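Local atomic coordinates of endoglucanase E (Clostridium thermocellum, PDB entry 2WAO), a protein that probably removes acetyl groups from plant cell-wall polysaccharides through its family 2 carbohydrate esterase domain, which also binds cellulose chains, as part of a bifunctional cellulase-esterase. Residues I47-G50 / G51-F55; F236-A239 / Y240-I244; E278-N281 / D282-S286. All coordinates share one frame; numbering follows the deposited sequence. Where two conformers were deposited one is given.

Interaction 1 (I47-G50 / G51-F55)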
ATOM      1  N   ILE A  47       4.266   1.799  20.916  1.00  8.83           N
ATOM      2  CA  ILE A  47       4.686   2.159  19.566  1.00  9.68           C
ATOM      3  C   ILE A  47       5.655   3.333  19.617  1.00  9.64           C
ATOM      4  O   ILE A  47       5.350   4.368  20.253  1.00 11.41           O
ATOM      5  CB  ILE A  47       3.466   2.595  18.716  1.00  9.12           C
ATOM      6  CG1 ILE A  47       2.587   1.359  18.422  1.00  9.39           C
ATOM      7  CG2 ILE A  47       3.960   3.298  17.392  1.00  9.88           C
ATOM      8  CD1 ILE A  47       1.136   1.690  18.027  1.00 13.97           C
ATOM      9  N   LYS A  48       6.782   3.190  18.927  1.00  9.86           N
ATOM     10  CA  LYS A  48       7.640   4.341  18.641  1.00 10.71           C
ATOM     11  C   LYS A  48       7.461   4.770  17.190  1.00 10.17           C
ATOM     12  O   LYS A  48       7.484   3.922  16.293  1.00 12.10           O
ATOM     13  CB  LYS A  48       9.102   4.001  18.941  1.00 10.11           C
ATOM     14  CG  LYS A  48      10.082   5.148  18.635  1.00 12.34           C
ATOM     15  CD  LYS A  48      11.479   4.781  19.101  1.00 18.76           C
ATOM     16  CE  LYS A  48      12.501   5.610  18.364  1.00 18.66           C
ATOM     17  NZ  LYS A  48      13.823   5.045  18.674  1.00 26.46           N
ATOM     18  N   SER A  49       7.312   6.072  16.955  1.00 10.55           N
ATOM     19  CA  SER A  49       7.048   6.620  15.623  1.00  9.82           C
ATOM     20  C   SER A  49       7.948   7.807  15.353  1.00 11.11           C
ATOM     21  O   SER A  49       8.051   8.713  16.189  1.00 10.74           O
ATOM     22  CB  SER A  49       5.577   7.072  15.507  1.00  9.41           C
ATOM     23  OG  SER A  49       5.335   7.528  14.146  1.00 11.72           O
ATOM     24  N   GLY A  50       8.567   7.813  14.180  1.00 11.30           N
ATOM     25  CA  GLY A  50       9.466   8.900  13.787  1.00 13.15           C
ATOM     26  C   GLY A  50       8.751  10.189  13.394  1.00 13.46           C
ATOM     27  O   GLY A  50       9.317  11.281  13.520  1.00 14.60           O
ATOM     28  N   GLY A  51       7.510  10.081  12.941  1.00 12.26           N
ATOM     29  CA  GLY A  51       6.740  11.257  12.506  1.00 10.20           C
ATOM     30  C   GLY A  51       5.297  11.125  12.940  1.00  9.98           C
ATOM     31  O   GLY A  51       5.007  10.430  13.919  1.00  9.98           O
ATOM     32  N   GLU A  52       4.375  11.803  12.234  1.00  9.27           N
ATOM     33  CA  GLU A  52       2.959  11.721  12.580  1.00  9.30           C
ATOM     34  C   GLU A  52       2.342  10.518  11.865  1.00  8.67           C
ATOM     35  O   GLU A  52       1.886  10.630  10.728  1.00  9.55           O
ATOM     36  CB  GLU A  52       2.176  13.006  12.232  1.00  9.19           C
ATOM     37  CG  GLU A  52       0.742  12.915  12.733  1.00 10.98           C
ATOM     38  CD  GLU A  52      -0.112  14.090  12.363  1.00 12.04           C
ATOM     39  OE1 GLU A  52       0.474  15.102  11.913  1.00 14.44           O
ATOM     40  OE2 GLU A  52      -1.365  13.982  12.516  1.00 10.95           O
ATOM     41  N   ASN A  53       2.408   9.366  12.498  1.00  7.39           N
ATOM     42  CA  ASN A  53       1.789   8.177  11.936  1.00  7.33           C
ATOM     43  C   ASN A  53       0.458   7.897  12.611  1.00  7.95           C
ATOM     44  O   ASN A  53       0.287   8.100  13.833  1.00  8.44           O
ATOM     45  CB  ASN A  53       2.720   6.954  12.083  1.00  6.36           C
ATOM     46  CG  ASN A  53       3.819   6.943  11.026  1.00 10.99           C
ATOM     47  OD1 ASN A  53       5.010   7.057  11.335  1.00  8.97           O
ATOM     48  ND2 ASN A  53       3.418   6.816   9.771  1.00  7.99           N
ATOM     49  N   TRP A  54      -0.462   7.362  11.825  1.00  6.17           N
ATOM     50  CA  TRP A  54      -1.780   7.033  12.306  1.00  5.53           C
ATOM     51  C   TRP A  54      -1.973   5.544  12.151  1.00  5.58           C
ATOM     52  O   TRP A  54      -1.488   4.965  11.169  1.00  4.92           O
ATOM     53  CB  TRP A  54      -2.851   7.756  11.455  1.00  5.72           C
ATOM     54  CG  TRP A  54      -3.019   9.231  11.892  1.00  5.56           C
ATOM     55  CD1 TRP A  54      -2.151  10.276  11.666  1.00  7.77           C
ATOM     56  CD2 TRP A  54      -4.053   9.736  12.745  1.00  6.82           C
ATOM     57  NE1 TRP A  54      -2.636  11.441  12.281  1.00  7.83           N
ATOM     58  CE2 TRP A  54      -3.789  11.126  12.958  1.00  6.36           C
ATOM     59  CE3 TRP A  54      -5.190   9.150  13.342  1.00  7.65           C
ATOM     60  CZ2 TRP A  54      -4.637  11.951  13.735  1.00  7.67           C
ATOM     61  CZ3 TRP A  54      -6.034   9.977  14.124  1.00  9.33           C
ATOM     62  CH2 TRP A  54      -5.733  11.363  14.309  1.00  7.30           C
ATOM     63  N   PHE A  55      -2.746   4.993  13.078  1.00  6.18           N
ATOM     64  CA  PHE A  55      -3.057   3.556  13.170  1.00  5.94           C
ATOM     65  C   PHE A  55      -4.533   3.293  13.366  1.00  7.43           C
ATOM     66  O   PHE A  55      -5.274   4.140  13.879  1.00  6.51           O
ATOM     67  CB  PHE A  55      -2.298   2.897  14.316  1.00  6.17           C
ATOM     68  CG  PHE A  55      -0.819   3.160  14.281  1.00  6.32           C
ATOM     69  CD1 PHE A  55       0.049   2.279  13.643  1.00  7.45           C
ATOM     70  CD2 PHE A  55      -0.323   4.358  14.801  1.00  5.76           C
ATOM     71  CE1 PHE A  55       1.447   2.564  13.553  1.00 10.57           C
ATOM     72  CE2 PHE A  55       1.063   4.648  14.732  1.00 10.05           C
ATOM     73  CZ  PHE A  55       1.934   3.740  14.110  1.00  8.96           C
TER

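Interaction 2 (F236-A239 / Y240-I244)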
ATOM      1  N   PHE A 236      10.256   7.419 -20.323  1.00  7.86           N
ATOM      2  CA  PHE A 236       9.154   6.792 -19.576  1.00  6.60           C
ATOM      3  C   PHE A 236       8.958   5.281 -19.887  1.00  7.00           C
ATOM      4  O   PHE A 236       8.841   4.450 -18.959  1.00  5.73           O
ATOM      5  CB  PHE A 236       7.843   7.583 -19.774  1.00  6.64           C
ATOM      6  CG  PHE A 236       6.682   7.010 -18.963  1.00  6.43           C
ATOM      7  CD1 PHE A 236       6.495   7.388 -17.632  1.00  7.10           C
ATOM      8  CD2 PHE A 236       5.841   6.054 -19.521  1.00  8.92           C
ATOM      9  CE1 PHE A 236       5.446   6.857 -16.871  1.00  8.33           C
ATOM     10  CE2 PHE A 236       4.796   5.502 -18.776  1.00  5.87           C
ATOM     11  CZ  PHE A 236       4.598   5.895 -17.462  1.00  6.13           C
ATOM     12  N   VAL A 237       8.900   4.941 -21.176  1.00  5.44           N
ATOM     13  CA  VAL A 237       8.716   3.580 -21.589  1.00  6.36           C
ATOM     14  C   VAL A 237       9.894   2.729 -21.112  1.00  6.46           C
ATOM     15  O   VAL A 237       9.704   1.646 -20.574  1.00  4.97           O
ATOM     16  CB  VAL A 237       8.496   3.485 -23.106  1.00  6.50           C
ATOM     17  CG1 VAL A 237       8.596   1.991 -23.579  1.00  8.69           C
ATOM     18  CG2 VAL A 237       7.077   4.067 -23.447  1.00  6.50           C
ATOM     19  N   THR A 238      11.112   3.237 -21.287  1.00  7.04           N
ATOM     20  CA  THR A 238      12.295   2.476 -20.800  1.00  7.95           C
ATOM     21  C   THR A 238      12.273   2.270 -19.266  1.00  6.41           C
ATOM     22  O   THR A 238      12.602   1.203 -18.790  1.00  6.78           O
ATOM     23  CB  THR A 238      13.608   3.139 -21.312  1.00  9.96           C
ATOM     24  OG1 THR A 238      13.622   3.084 -22.749  1.00 10.23           O
ATOM     25  CG2 THR A 238      14.842   2.404 -20.782  1.00 10.22           C
ATOM     26  N   ALA A 239      11.874   3.304 -18.528  1.00  6.40           N
ATOM     27  CA  ALA A 239      11.808   3.296 -17.067  1.00  5.28           C
ATOM     28  C   ALA A 239      10.763   2.260 -16.630  1.00  5.65           C
ATOM     29  O   ALA A 239      10.985   1.506 -15.685  1.00  4.35           O
ATOM     30  CB  ALA A 239      11.468   4.717 -16.510  1.00  5.10           C
ATOM     31  N   TYR A 240       9.610   2.251 -17.322  1.00  4.78           N
ATOM     32  CA  TYR A 240       8.543   1.325 -16.970  1.00  4.33           C
ATOM     33  C   TYR A 240       8.999  -0.114 -17.237  1.00  4.82           C
ATOM     34  O   TYR A 240       8.856  -0.976 -16.378  1.00  4.81           O
ATOM     35  CB  TYR A 240       7.230   1.687 -17.722  1.00  3.91           C
ATOM     36  CG  TYR A 240       5.963   1.258 -16.967  1.00  5.35           C
ATOM     37  CD1 TYR A 240       4.973   2.182 -16.644  1.00  6.23           C
ATOM     38  CD2 TYR A 240       5.753  -0.080 -16.581  1.00  8.43           C
ATOM     39  CE1 TYR A 240       3.827   1.830 -15.954  1.00  5.96           C
ATOM     40  CE2 TYR A 240       4.592  -0.446 -15.853  1.00  6.33           C
ATOM     41  CZ  TYR A 240       3.653   0.506 -15.544  1.00  3.58           C
ATOM     42  OH  TYR A 240       2.510   0.127 -14.853  1.00  5.41           O
ATOM     43  N   LYS A 241       9.587  -0.354 -18.416  1.00  4.58           N
ATOM     44  CA  LYS A 241      10.175  -1.654 -18.743  1.00  5.08           C
ATOM     45  C   LYS A 241      11.242  -2.095 -17.722  1.00  4.99           C
ATOM     46  O   LYS A 241      11.248  -3.254 -17.346  1.00  4.33           O
ATOM     47  CB  LYS A 241      10.742  -1.672 -20.171  1.00  4.65           C
ATOM     48  CG  LYS A 241       9.636  -1.593 -21.208  1.00  5.06           C
ATOM     49  CD  LYS A 241      10.190  -1.519 -22.613  1.00  4.57           C
ATOM     50  CE  LYS A 241       9.075  -1.684 -23.665  1.00  7.99           C
ATOM     51  NZ  LYS A 241       9.593  -1.640 -25.091  1.00  8.23           N
ATOM     52  N   ASN A 242      12.089  -1.180 -17.281  1.00  4.11           N
ATOM     53  CA  ASN A 242      13.112  -1.470 -16.262  0.50  5.50           C
ATOM     54  C   ASN A 242      12.468  -2.018 -14.994  1.00  4.71           C
ATOM     55  O   ASN A 242      12.942  -2.995 -14.397  1.00  5.45           O
ATOM     56  CB  ASN A 242      13.848  -0.180 -15.888  0.50  5.61           C
ATOM     57  CG  ASN A 242      14.924   0.204 -16.877  0.50 10.18           C
ATOM     58  OD1 ASN A 242      15.397  -0.611 -17.676  0.50 12.73           O
ATOM     59  ND2 ASN A 242      15.342   1.464 -16.809  0.50 10.96           N
ATOM     60  N   LEU A 243      11.367  -1.361 -14.587  1.00  3.52           N
ATOM     61  CA  LEU A 243      10.645  -1.735 -13.374  1.00  4.59           C
ATOM     62  C   LEU A 243      10.045  -3.146 -13.523  1.00  3.84           C
ATOM     63  O   LEU A 243      10.253  -3.989 -12.657  1.00  3.04           O
ATOM     64  CB  LEU A 243       9.557  -0.687 -12.999  1.00  3.31           C
ATOM     65  CG  LEU A 243       8.682  -1.128 -11.808  1.00  4.03           C
ATOM     66  CD1 LEU A 243       9.563  -1.387 -10.536  1.00  5.74           C
ATOM     67  CD2 LEU A 243       7.558  -0.112 -11.603  1.00  4.08           C
ATOM     68  N   ILE A 244       9.403  -3.414 -14.654  1.00  4.70           N
ATOM     69  CA  ILE A 244       8.809  -4.736 -14.901  1.00  4.45           C
ATOM     70  C   ILE A 244       9.899  -5.824 -14.902  1.00  4.04           C
ATOM     71  O   ILE A 244       9.696  -6.894 -14.330  1.00  3.86           O
ATOM     72  CB  ILE A 244       8.016  -4.735 -16.227  1.00  5.69           C
ATOM     73  CG1 ILE A 244       6.764  -3.846 -16.125  1.00  5.94           C
ATOM     74  CG2 ILE A 244       7.567  -6.204 -16.589  1.00  3.17           C
ATOM     75  CD1 ILE A 244       6.011  -3.637 -17.478  1.00  8.05           C
TER

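Interaction 3 (E278-N281 / D282-S286). With FMT (formic acid), chain J.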
ATOM      1  N   GLU A 278       1.706   0.392 -24.583  1.00  5.88           N
ATOM      2  CA  GLU A 278       2.848   0.015 -25.445  1.00  8.47           C
ATOM      3  C   GLU A 278       3.802  -0.901 -24.661  1.00  6.30           C
ATOM      4  O   GLU A 278       4.264  -1.929 -25.169  1.00  7.48           O
ATOM      5  CB  GLU A 278       3.569   1.250 -25.987  1.00  7.90           C
ATOM      6  CG  GLU A 278       4.741   0.921 -26.906  1.00 16.30           C
ATOM      7  CD  GLU A 278       5.260   2.159 -27.655  1.00 18.39           C
ATOM      8  OE1 GLU A 278       4.436   2.884 -28.303  1.00 20.43           O
ATOM      9  OE2 GLU A 278       6.500   2.408 -27.551  1.00 25.93           O
ATOM     10  N   VAL A 279       4.065  -0.527 -23.418  1.00  5.12           N
ATOM     11  CA  VAL A 279       4.895  -1.344 -22.520  1.00  5.47           C
ATOM     12  C   VAL A 279       4.336  -2.760 -22.389  1.00  5.22           C
ATOM     13  O   VAL A 279       5.068  -3.753 -22.578  1.00  5.20           O
ATOM     14  CB  VAL A 279       5.093  -0.643 -21.136  1.00  5.46           C
ATOM     15  CG1 VAL A 279       5.694  -1.622 -20.155  1.00  7.02           C
ATOM     16  CG2 VAL A 279       5.976   0.626 -21.283  1.00  7.03           C
ATOM     17  N   VAL A 280       3.028  -2.887 -22.104  1.00  4.42           N
ATOM     18  CA  VAL A 280       2.422  -4.190 -21.913  1.00  3.90           C
ATOM     19  C   VAL A 280       2.469  -5.015 -23.211  1.00  4.11           C
ATOM     20  O   VAL A 280       2.862  -6.185 -23.198  1.00  4.01           O
ATOM     21  CB  VAL A 280       0.946  -4.083 -21.369  1.00  3.54           C
ATOM     22  CG1 VAL A 280       0.270  -5.400 -21.398  1.00  4.42           C
ATOM     23  CG2 VAL A 280       0.914  -3.494 -19.949  1.00  4.32           C
ATOM     24  N   ASN A 281       2.040  -4.416 -24.311  1.00  4.92           N
ATOM     25  CA  ASN A 281       2.101  -5.094 -25.604  1.00  6.67           C
ATOM     26  C   ASN A 281       3.532  -5.544 -25.982  1.00  6.97           C
ATOM     27  O   ASN A 281       3.671  -6.617 -26.512  1.00  7.44           O
ATOM     28  CB  ASN A 281       1.498  -4.222 -26.713  1.00  6.26           C
ATOM     29  CG  ASN A 281      -0.021  -4.129 -26.611  1.00  8.92           C
ATOM     30  OD1 ASN A 281      -0.599  -3.077 -26.851  1.00 13.34           O
ATOM     31  ND2 ASN A 281      -0.655  -5.219 -26.281  1.00 10.07           N
ATOM     32  N   ASP A 282       4.547  -4.723 -25.712  1.00  6.83           N
ATOM     33  CA  ASP A 282       5.950  -5.098 -25.980  1.00  7.66           C
ATOM     34  C   ASP A 282       6.373  -6.266 -25.079  1.00  7.12           C
ATOM     35  O   ASP A 282       7.025  -7.207 -25.542  1.00  5.99           O
ATOM     36  CB  ASP A 282       6.912  -3.926 -25.695  1.00  8.82           C
ATOM     37  CG  ASP A 282       6.871  -2.832 -26.766  1.00 14.30           C
ATOM     38  OD1 ASP A 282       6.086  -2.975 -27.742  1.00 16.90           O
ATOM     39  OD2 ASP A 282       7.634  -1.830 -26.627  1.00 16.99           O
ATOM     40  N   CYS A 283       6.036  -6.215 -23.796  1.00  6.64           N
ATOM     41  CA  CYS A 283       6.358  -7.366 -22.913  1.00  7.51           C
ATOM     42  C   CYS A 283       5.708  -8.627 -23.451  1.00  7.36           C
ATOM     43  O   CYS A 283       6.338  -9.687 -23.478  1.00  6.02           O
ATOM     44  CB  CYS A 283       5.932  -7.152 -21.439  1.00  7.88           C
ATOM     45  SG  CYS A 283       6.915  -5.845 -20.604  1.00 10.69           S
ATOM     46  N   ASN A 284       4.440  -8.524 -23.876  1.00  6.47           N
ATOM     47  CA  ASN A 284       3.750  -9.695 -24.384  1.00  5.50           C
ATOM     48  C   ASN A 284       4.426 -10.270 -25.678  1.00  6.07           C
ATOM     49  O   ASN A 284       4.612 -11.489 -25.794  1.00  7.04           O
ATOM     50  CB  ASN A 284       2.288  -9.359 -24.684  1.00  4.91           C
ATOM     51  CG  ASN A 284       1.459  -9.006 -23.450  1.00  7.49           C
ATOM     52  OD1 ASN A 284       0.403  -8.399 -23.625  1.00  9.40           O
ATOM     53  ND2 ASN A 284       1.871  -9.428 -22.228  1.00  5.59           N
ATOM     54  N   ARG A 285       4.795  -9.386 -26.605  1.00  5.85           N
ATOM     55  CA  ARG A 285       5.412  -9.802 -27.881  1.00  6.97           C
ATOM     56  C   ARG A 285       6.795 -10.426 -27.615  1.00  7.02           C
ATOM     57  O   ARG A 285       7.212 -11.379 -28.293  1.00  7.59           O
ATOM     58  CB  ARG A 285       5.603  -8.574 -28.743  1.00  7.57           C
ATOM     59  CG  ARG A 285       4.431  -8.278 -29.654  1.00 11.78           C
ATOM     60  CD  ARG A 285       4.910  -7.178 -30.680  1.00 15.69           C
ATOM     61  NE  ARG A 285       4.960  -5.864 -30.058  1.00 21.96           N
ATOM     62  CZ  ARG A 285       3.886  -5.081 -29.900  1.00 25.42           C
ATOM     63  NH1 ARG A 285       2.676  -5.470 -30.332  1.00 28.02           N
ATOM     64  NH2 ARG A 285       4.009  -3.912 -29.313  1.00 23.80           N
ATOM     65  N   SER A 286       7.479  -9.901 -26.602  1.00  5.35           N
ATOM     66  CA  SER A 286       8.807 -10.431 -26.214  1.00  5.99           C
ATOM     67  C   SER A 286       8.759 -11.789 -25.501  1.00  5.26           C
ATOM     68  O   SER A 286       9.822 -12.362 -25.214  1.00  5.88           O
ATOM     69  CB  SER A 286       9.536  -9.448 -25.304  1.00  4.54           C
ATOM     70  OG  SER A 286       9.941  -8.300 -26.057  1.00 10.28           O
TER
HETATM   71  C   FMT J1347      -0.307  -3.660 -30.391  1.00 43.76           C
HETATM   72  O1  FMT J1347       0.460  -2.695 -30.373  1.00 43.23           O
HETATM   73  O2  FMT J1347      -0.004  -4.793 -30.016  1.00 44.03           O
HETATM   74  O   HOH W   1       8.013   0.165 -28.191  1.00 38.60           O
HETATM   75  O   HOH W   2      -0.629  -7.719 -26.080  1.00 12.62           O

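Interaction 1 (I47-G50 / G51-F55)
Ile47 and Phe55 approach from opposite directions across a sharp corner of the chain, and their meeting forms the tightly packed part of the contact. The CD1 methyl of Ile47 stands 4.3 Å from the centroid of the Phe55 ring and only 3° off its normal, so the CH-pi contact is centred over the ring face. The other branch, CG2, lies anti to the backbone N of Ile47 (chi1 -70° puts CG1 beside that N) and reaches the far end of the same ring, 3.9 Å from Phe55 CZ. Nearer the corner the packing turns polar: the buried Ser49 OG lies 2.9 Å from Gly51 O and also makes a weak hydrogen bond with Val69 O. The looser side is the exposed bend at Gly50 and the outer face of the second strand. There Trp54 NE1 donates a nearly straight bond (168°) to Glu52 OE2, 2.9 Å away and in the indole plane. The corner passes the chain from strand 43-49 to strand 52-59, which belong to different antiparallel sheets of the N-terminal domain; Val102 of strand 102-108 touches Ile47 and Phe55, and Phe67 of strand 62-70 packs on Ile47.

Interaction 2 (F236-A239 / Y240-I244)
Phe236 and Tyr240, one helical turn apart, lie side by side and point the same way, and their rings supply the aromatic part of this local contact. Phe236 CZ comes to the edge of the Tyr240 ring, near its plane and 3.8 Å from Tyr240 CD1. The planes are inclined at 66° with centroids 6.0 Å apart, so the two rings meet obliquely. A separate edge-to-face partner for Phe236 is Phe226.

The aliphatic contacts follow the same i to i+4 spacing. Lys241 is extended beyond CG and runs alongside Val237, its CE 3.7 Å from Val237 CG1. That methyl is anti to the backbone N of Val237 (chi1 168°), which turns it to the lysine methylenes, while NZ continues to a salt bridge with Asp282.

The spacing is that of an alpha-helix, 233-250, in the SGNH (GDSL-like) hydrolase domain; its two faces differ, since Tyr240 and Leu243 touch Ile219 of the parallel-sheet strand 216-220 while Thr238 and Asn242 are exposed.

The backbone hydrogen bonds give the independent evidence for the helix. Tyr240 N to Phe236 O spans 2.8 Å, Lys241 N to Val237 O 2.9 Å with an angle of 173° at the hydrogen, and Leu243 N to Ala239 O 3.1 Å. On the outer side Thr238 OG1 bonds back to Thr234 O, one turn earlier.

Interaction 3 (E278-N281 / D282-S286)
The carbonyl oxygen of Asn281 sits over the centre of one face of the Arg285 guanidinium, 3.7 Å above its plane, and also accepts a hydrogen bond from the backbone N of Arg285. The arginine chain bends at chi3 (-76°), which folds the guanidinium back over the helix. Its NH2 makes a salt bridge of 2.8 Å to Asp282 OD1, which lies close to the guanidinium plane and is met nearly in line with the carboxylate C-O bond. NH1 donates to O2 of a bound formic acid, presumably ionised and probably from the crystallisation liquor, at 2.8 Å.

Glu278 OE2 and Asp282 OD2 are 4.5 Å apart on side chains that run side by side, their carboxylate planes turned 37°. One water bridges them, donating to both oxygens. Lys233 also pairs with Glu278 and Lys241 with Asp282, so nearby cations probably offset the repulsion.

All this lies toward the C-terminal end of helix 266-285, the helix of a beta-alpha-beta unit between strands 255-260 and 291-295 in the SGNH hydrolase fold. On its buried side Val280 packs on Phe293 and Cys283 on Val291. Regular i to i+4 bonds include Cys283 N to Val279 O at 2.9 Å and 167°. Asn284 OD1 lies 3.7 Å from Val280 CG1 and accepts from a second water, which itself accepts from Asn281 ND2; Asn284 ND2 bonds to the carbonyl oxygens of Asp288 and Val291.

Overall arrangement
From the N terminus, the three contacts come in series; each joins adjoining segments, so none encloses a long loop, and none nests or crosses. Interaction 1 closes the bend between strands 43-49 and 52-59, linking two antiparallel sheets of the N-terminal region. Interactions 2 and 3 lie in the hydrolase region, on the opposite side of the chain's centre, with centres about 33 and 41 Å from that of interaction 1. Their own centres are 11 Å apart, and they touch directly: Lys241 NZ lies 2.5 Å from Asp282 OD2 in a salt bridge, and Val279 packs against Val237, Tyr240 and Ile244. This joins helix 233-250 to helix 266-285 beside the parallel sheet.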